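Local structure of geranyltranstransferase (Enterococcus faecalis, 3P8L) at the interface of chains A and B. The protein acts as a polyprenyl synthase, probably joining isopentenyl diphosphate to geranyl diphosphate, with magnesium, to make farnesyl diphosphate. Coordinates in Å, arbitrary orientation; residue numbers count along the deposited sequence, not the author numbering. Chains: chain A/B, Geranyltranstransferase.

Contact 1: the interface of chains A and B. Residues chain A 32-35, 38; chain B 155, 160.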
# COMPACT_ATOMS: atom_id res chain seq x y z
N TYR A 32 -8.16 2.76 -13.48
CA TYR A 32 -7.81 3.65 -12.37
C TYR A 32 -6.33 4.05 -12.39
O TYR A 32 -5.72 4.27 -11.34
CB TYR A 32 -8.16 3.01 -11.02
CG TYR A 32 -9.64 2.96 -10.69
CD1 TYR A 32 -10.52 2.10 -11.37
CD2 TYR A 32 -10.17 3.77 -9.67
CE1 TYR A 32 -11.87 2.06 -11.07
CE2 TYR A 32 -11.53 3.75 -9.36
CZ TYR A 32 -12.37 2.89 -10.06
OH TYR A 32 -13.70 2.86 -9.74
N THR A 33 -5.74 4.09 -13.57
CA THR A 33 -4.36 4.57 -13.72
C THR A 33 -4.31 5.72 -14.73
O THR A 33 -4.70 5.54 -15.90
CB THR A 33 -3.38 3.45 -14.16
OG1 THR A 33 -3.52 2.30 -13.31
CG2 THR A 33 -1.96 3.97 -14.09
N GLU A 34 -3.84 6.88 -14.28
CA GLU A 34 -3.74 8.07 -15.15
C GLU A 34 -2.61 7.96 -16.16
O GLU A 34 -2.81 8.18 -17.35
CB GLU A 34 -3.60 9.35 -14.31
CG GLU A 34 -4.73 9.57 -13.31
CD GLU A 34 -6.12 9.52 -13.94
OE1 GLU A 34 -6.42 10.38 -14.80
OE2 GLU A 34 -6.91 8.61 -13.58
N ASN A 35 -1.42 7.59 -15.68
CA ASN A 35 -0.23 7.58 -16.53
C ASN A 35 -0.16 6.28 -17.34
O ASN A 35 -0.17 5.18 -16.77
CB ASN A 35 1.02 7.77 -15.66
CG ASN A 35 2.31 7.83 -16.47
OD1 ASN A 35 2.85 6.81 -16.86
ND2 ASN A 35 2.81 9.03 -16.70
N LEU A 38 3.05 3.92 -16.65
CA LEU A 38 2.87 3.25 -15.37
C LEU A 38 1.88 2.09 -15.51
O LEU A 38 2.17 0.97 -15.08
CB LEU A 38 2.40 4.24 -14.29
CG LEU A 38 2.24 3.60 -12.91
CD1 LEU A 38 3.62 3.25 -12.30
CD2 LEU A 38 1.37 4.47 -11.98
N ASN B 155 -2.21 5.03 -8.16
CA ASN B 155 -2.31 5.14 -9.64
C ASN B 155 -3.12 6.29 -10.19
O ASN B 155 -2.86 6.78 -11.28
CB ASN B 155 -2.83 3.83 -10.23
CG ASN B 155 -1.90 2.68 -9.97
OD1 ASN B 155 -0.71 2.87 -9.80
ND2 ASN B 155 -2.44 1.47 -9.94
N SER B 160 1.27 8.14 -10.46
CA SER B 160 1.17 8.55 -11.89
C SER B 160 1.89 9.90 -12.06
O SER B 160 2.60 10.10 -13.06
CB SER B 160 -0.29 8.70 -12.32
OG SER B 160 -0.88 7.44 -12.64
O HOH W 1 1.11 11.37 -15.71

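Contact 2: the interface of chains A and B. Residues chain A 86, 90, 118, 122; chain B 86, 90, 118, 122.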
# COMPACT_ATOMS: atom_id res chain seq x y z
N TYR A 86 3.18 -6.89 -6.80
CA TYR A 86 4.02 -5.79 -6.38
C TYR A 86 5.28 -6.33 -5.70
O TYR A 86 6.38 -5.89 -6.03
CB TYR A 86 3.29 -4.72 -5.51
CG TYR A 86 3.83 -4.56 -4.10
CD1 TYR A 86 5.05 -3.94 -3.86
CD2 TYR A 86 3.12 -5.04 -2.99
CE1 TYR A 86 5.58 -3.83 -2.58
CE2 TYR A 86 3.63 -4.91 -1.69
CZ TYR A 86 4.88 -4.32 -1.50
OH TYR A 86 5.41 -4.15 -0.24
N HIS A 90 9.42 -5.54 -6.79
CA HIS A 90 10.44 -5.03 -5.88
C HIS A 90 11.51 -6.05 -5.57
O HIS A 90 12.70 -5.71 -5.58
CB HIS A 90 9.82 -4.42 -4.63
CG HIS A 90 9.19 -3.08 -4.89
ND1 HIS A 90 8.82 -2.22 -3.89
CD2 HIS A 90 8.93 -2.45 -6.05
CE1 HIS A 90 8.34 -1.11 -4.42
NE2 HIS A 90 8.36 -1.24 -5.74
N ILE A 118 10.06 0.43 -9.69
CA ILE A 118 9.81 0.90 -8.33
C ILE A 118 8.39 1.52 -8.23
O ILE A 118 7.63 1.14 -7.36
CB ILE A 118 10.87 1.90 -7.84
CG1 ILE A 118 12.23 1.22 -7.70
CG2 ILE A 118 10.48 2.52 -6.49
CD1 ILE A 118 13.42 2.21 -7.75
N ASP A 122 4.92 0.30 -6.28
CA ASP A 122 4.21 1.25 -5.41
C ASP A 122 2.74 1.40 -5.82
O ASP A 122 1.89 1.52 -4.96
CB ASP A 122 4.87 2.63 -5.42
CG ASP A 122 6.25 2.63 -4.79
OD1 ASP A 122 6.64 1.63 -4.15
OD2 ASP A 122 6.93 3.66 -4.92
N TYR B 86 7.22 7.94 2.96
CA TYR B 86 7.57 6.87 2.04
C TYR B 86 7.96 7.41 0.67
O TYR B 86 9.00 6.99 0.13
CB TYR B 86 6.48 5.77 1.94
CG TYR B 86 5.84 5.59 0.57
CD1 TYR B 86 6.49 4.88 -0.45
CD2 TYR B 86 4.59 6.13 0.30
CE1 TYR B 86 5.90 4.74 -1.71
CE2 TYR B 86 3.98 5.97 -0.95
CZ TYR B 86 4.63 5.29 -1.94
OH TYR B 86 4.05 5.16 -3.17
N HIS B 90 11.60 6.71 -1.51
CA HIS B 90 11.68 6.12 -2.83
C HIS B 90 12.21 7.13 -3.86
O HIS B 90 13.01 6.77 -4.70
CB HIS B 90 10.33 5.52 -3.26
CG HIS B 90 10.04 4.17 -2.66
ND1 HIS B 90 9.00 3.37 -3.09
CD2 HIS B 90 10.67 3.47 -1.68
CE1 HIS B 90 9.00 2.25 -2.39
NE2 HIS B 90 10.00 2.28 -1.53
N ILE B 118 14.12 0.73 0.08
CA ILE B 118 12.95 0.29 -0.70
C ILE B 118 11.88 -0.31 0.24
O ILE B 118 10.72 0.08 0.19
CB ILE B 118 13.35 -0.72 -1.80
CG1 ILE B 118 14.18 -0.02 -2.89
CG2 ILE B 118 12.12 -1.40 -2.41
CD1 ILE B 118 15.08 -0.94 -3.71
N ASP B 122 8.14 0.82 1.29
CA ASP B 122 7.03 -0.17 1.23
C ASP B 122 6.31 -0.35 2.58
O ASP B 122 5.06 -0.38 2.64
CB ASP B 122 7.55 -1.51 0.71
CG ASP B 122 7.97 -1.46 -0.74
OD1 ASP B 122 7.73 -0.40 -1.38
OD2 ASP B 122 8.54 -2.45 -1.25
O HOH W 2 6.05 6.19 -4.89
O HOH W 3 7.88 -5.19 -0.35

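Contact 3: the interface of chains A and B. Residues chain A 90, 96, 162-163, 166; chain B 115, 118-119, 122.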
# COMPACT_ATOMS: atom_id res chain seq x y z
N HIS A 90 9.42 -5.54 -6.79
CA HIS A 90 10.44 -5.03 -5.88
C HIS A 90 11.51 -6.05 -5.57
O HIS A 90 12.70 -5.71 -5.58
CB HIS A 90 9.82 -4.42 -4.63
CG HIS A 90 9.19 -3.08 -4.89
ND1 HIS A 90 8.82 -2.22 -3.89
CD2 HIS A 90 8.93 -2.45 -6.05
CE1 HIS A 90 8.34 -1.11 -4.42
NE2 HIS A 90 8.36 -1.24 -5.74
N MET A 96 17.77 -5.85 -4.62
CA MET A 96 17.25 -6.99 -3.86
C MET A 96 17.74 -8.30 -4.49
O MET A 96 18.94 -8.56 -4.45
CB MET A 96 15.72 -6.89 -3.74
CG MET A 96 15.22 -5.56 -3.14
SD MET A 96 14.51 -5.73 -1.49
CE MET A 96 13.00 -6.45 -1.88
N GLN A 162 10.74 -9.96 4.31
CA GLN A 162 11.68 -9.68 3.23
C GLN A 162 12.98 -9.11 3.83
O GLN A 162 14.09 -9.47 3.40
CB GLN A 162 11.07 -8.71 2.19
CG GLN A 162 9.93 -9.33 1.35
CD GLN A 162 9.23 -8.34 0.40
OE1 GLN A 162 9.06 -7.16 0.71
NE2 GLN A 162 8.80 -8.83 -0.75
N MET A 163 12.83 -8.22 4.80
CA MET A 163 13.99 -7.65 5.49
C MET A 163 14.77 -8.74 6.24
O MET A 163 16.00 -8.82 6.12
CB MET A 163 13.59 -6.48 6.41
CG MET A 163 14.80 -5.68 6.96
SD MET A 163 15.62 -4.52 5.83
CE MET A 163 16.69 -5.55 4.91
N ILE A 166 16.84 -10.98 3.75
CA ILE A 166 18.05 -10.30 3.28
C ILE A 166 19.15 -10.29 4.36
O ILE A 166 20.32 -10.52 4.07
CB ILE A 166 17.70 -8.88 2.77
CG1 ILE A 166 16.95 -8.99 1.44
CG2 ILE A 166 18.96 -7.99 2.65
CD1 ILE A 166 16.10 -7.80 1.11
N ALA B 115 18.25 -1.70 -0.67
CA ALA B 115 17.30 -2.76 -0.34
C ALA B 115 16.45 -2.37 0.87
O ALA B 115 15.22 -2.39 0.78
CB ALA B 115 18.02 -4.08 -0.12
N ILE B 118 14.12 0.73 0.08
CA ILE B 118 12.95 0.29 -0.70
C ILE B 118 11.88 -0.31 0.24
O ILE B 118 10.72 0.08 0.19
CB ILE B 118 13.35 -0.72 -1.80
CG1 ILE B 118 14.18 -0.02 -2.89
CG2 ILE B 118 12.12 -1.40 -2.41
CD1 ILE B 118 15.08 -0.94 -3.71
N LEU B 119 12.33 -1.21 1.12
CA LEU B 119 11.47 -1.87 2.10
C LEU B 119 10.89 -0.93 3.14
O LEU B 119 9.73 -1.06 3.50
CB LEU B 119 12.19 -3.05 2.78
CG LEU B 119 12.53 -4.21 1.81
CD1 LEU B 119 13.29 -5.32 2.54
CD2 LEU B 119 11.31 -4.77 1.10
N ASP B 122 8.14 0.82 1.29
CA ASP B 122 7.03 -0.17 1.23
C ASP B 122 6.31 -0.35 2.58
O ASP B 122 5.06 -0.38 2.64
CB ASP B 122 7.55 -1.51 0.71
CG ASP B 122 7.97 -1.46 -0.74
OD1 ASP B 122 7.73 -0.40 -1.38
OD2 ASP B 122 8.54 -2.45 -1.25
O HOH W 4 7.88 -5.19 -0.35

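Contact 1: the interface of chains A and B
The backbone N-H of A:Glu34 reaches the carbonyl oxygen of B:Asn155 at 3.2 Å from N to O, nearly straight at hydrogen but standing above the carbonyl plane. In this trans-polyprenyl synthase, a mainly helical isoprenoid synthase, the meeting joins the turn between helices 13-31 and 36-47 of chain A to the start of helix 158-167 and the loop ahead of it in chain B. B:Ser160 works in both directions. Its hydroxyl OG accepts the N-H of A:Asn35, with N and OG 3.1 Å apart, and donates to B:Asn155 O in a short bond of 2.5 Å from OG to O. That carbonyl is therefore gripped from opposite faces, by its own chain and by the partner. The hydroxyl lies beside its own backbone N (chi1 -81°), turned toward both groups; a small alcohol that can donate and accept suits this place.

A:Asn35 is the N-cap of helix 36-47: its amide oxygen OD1 takes the N-H of A:Leu38 in the carbonyl plane, at 2.9 Å between OD1 and N. The capping bond fixes the amide, whose ND2 meets a water that also lies 3.3 Å from B:Ser160 O. The CB atoms of A:Asn35 and B:Ser160 pack together at 3.7 Å. A:Leu38 sends branch CD2 across B:Asn155 at about a right angle, toward OD1, while A:Thr33 lies over CB of that asparagine.

Contact 2: the interface of chains A and B
The imidazole of A:His90 and the carboxylate of B:Asp122 meet edge to edge, their planes only 16° apart. The ring's ND1-H uses the syn lone pair of OD2, at 2.7 Å between ND1 and OD2, and the exchanged pair, B:His90 ND1 with A:Asp122 OD2, is 2.8 Å long. At the other end of the ring, NE2 of A:His90 gives its N-H to the carbonyl oxygen of A:Ile118, 3.0 Å away, on a lone pair in the carbonyl plane. Bonds at both nitrogens fix the flip and tilt of each imidazole. Histidine suits this place because one flat ring can link its own helix 114-133 to that of the partner.

The A:Tyr86 ring stands 87° from the B:Asp122 carboxylate and presents its CE1 edge to OD2, with CE1 and OD2 3.5 Å apart. Its CD1 lies 4.1 Å above the ring plane of A:His90, toward the rim, positioning that ring from the second shell. Its CG nearly eclipses the carbonyl carbon (chi1 118°), a strained torsion repeated in B:Tyr86. The phenol OH reaches B:Asp122 OD2 through a water. B:Ile118 lays methyl CG2 against ND1 of A:His90 at 3.7 Å.

These paired bonds tie the subunits together and probably steady A:His90, which directly precedes the first aspartate-rich, magnesium-binding motif; A:Tyr86, five residues ahead of that motif, sits where an aromatic typically limits product length in bacterial farnesyl diphosphate synthases.

Contact 3: the interface of chains A and B
B:Leu119 is pushed from helix 114-133 into a greasy socket of chain A, whose wall includes A:Met96 from the first aspartate-rich motif (DDLPAMD) of the trans-polyprenyl synthases. The apolar contacts involve both of its methyls. CD1 faces helix 158-167: it lies 3.8 Å from CA of A:Met163 and meets CD1 of A:Ile166 tip to tip at 4.0 Å. CD2 points toward CE of A:Met96, at 3.8 Å, and toward the amide of A:Gln162. This glutamine crosses B:Leu119 with its chain extended beyond CG (chi2 175°), which carries the amide past the methyls and brings OE1 to 3.3 Å from CD2 in van der Waals contact. A forked side chain suits the place because one residue can fill two directions. A:Met96 is bent at chi2 and chi3, which folds its thioether over one side of the leucine; the sulfur SD also lies 4.1 Å from CB of B:Ala115, whose small side chain permits close approach of the helix.

The polar link is a water bridge. A:Gln162 holds the water at 2.5 Å from OE1, a short distance, and this water lies 3.0 Å from OD2 of B:Asp122, the carboxylate already bonded to A:His90.

Contacts 2 and 3 are neighbours, their C-alpha centres about 8 Å apart, and share A:His90, B:Ile118 and B:Asp122; one water beside the B:Asp122 carboxylate serves both. Contact 1 lies about 16 Å from contact 2 and 23 Å from contact 3. Helix 158-167 takes part in two places, from chain B in contact 1 and from chain A in contact 3, while helices 71-92 and 114-133 serve contacts 2 and 3. Two-fold symmetry repeats every contact. Homodimers are typical of the family, so this interface is probably the biological one, coupling subunit pairing to the region of the aspartate-rich motif.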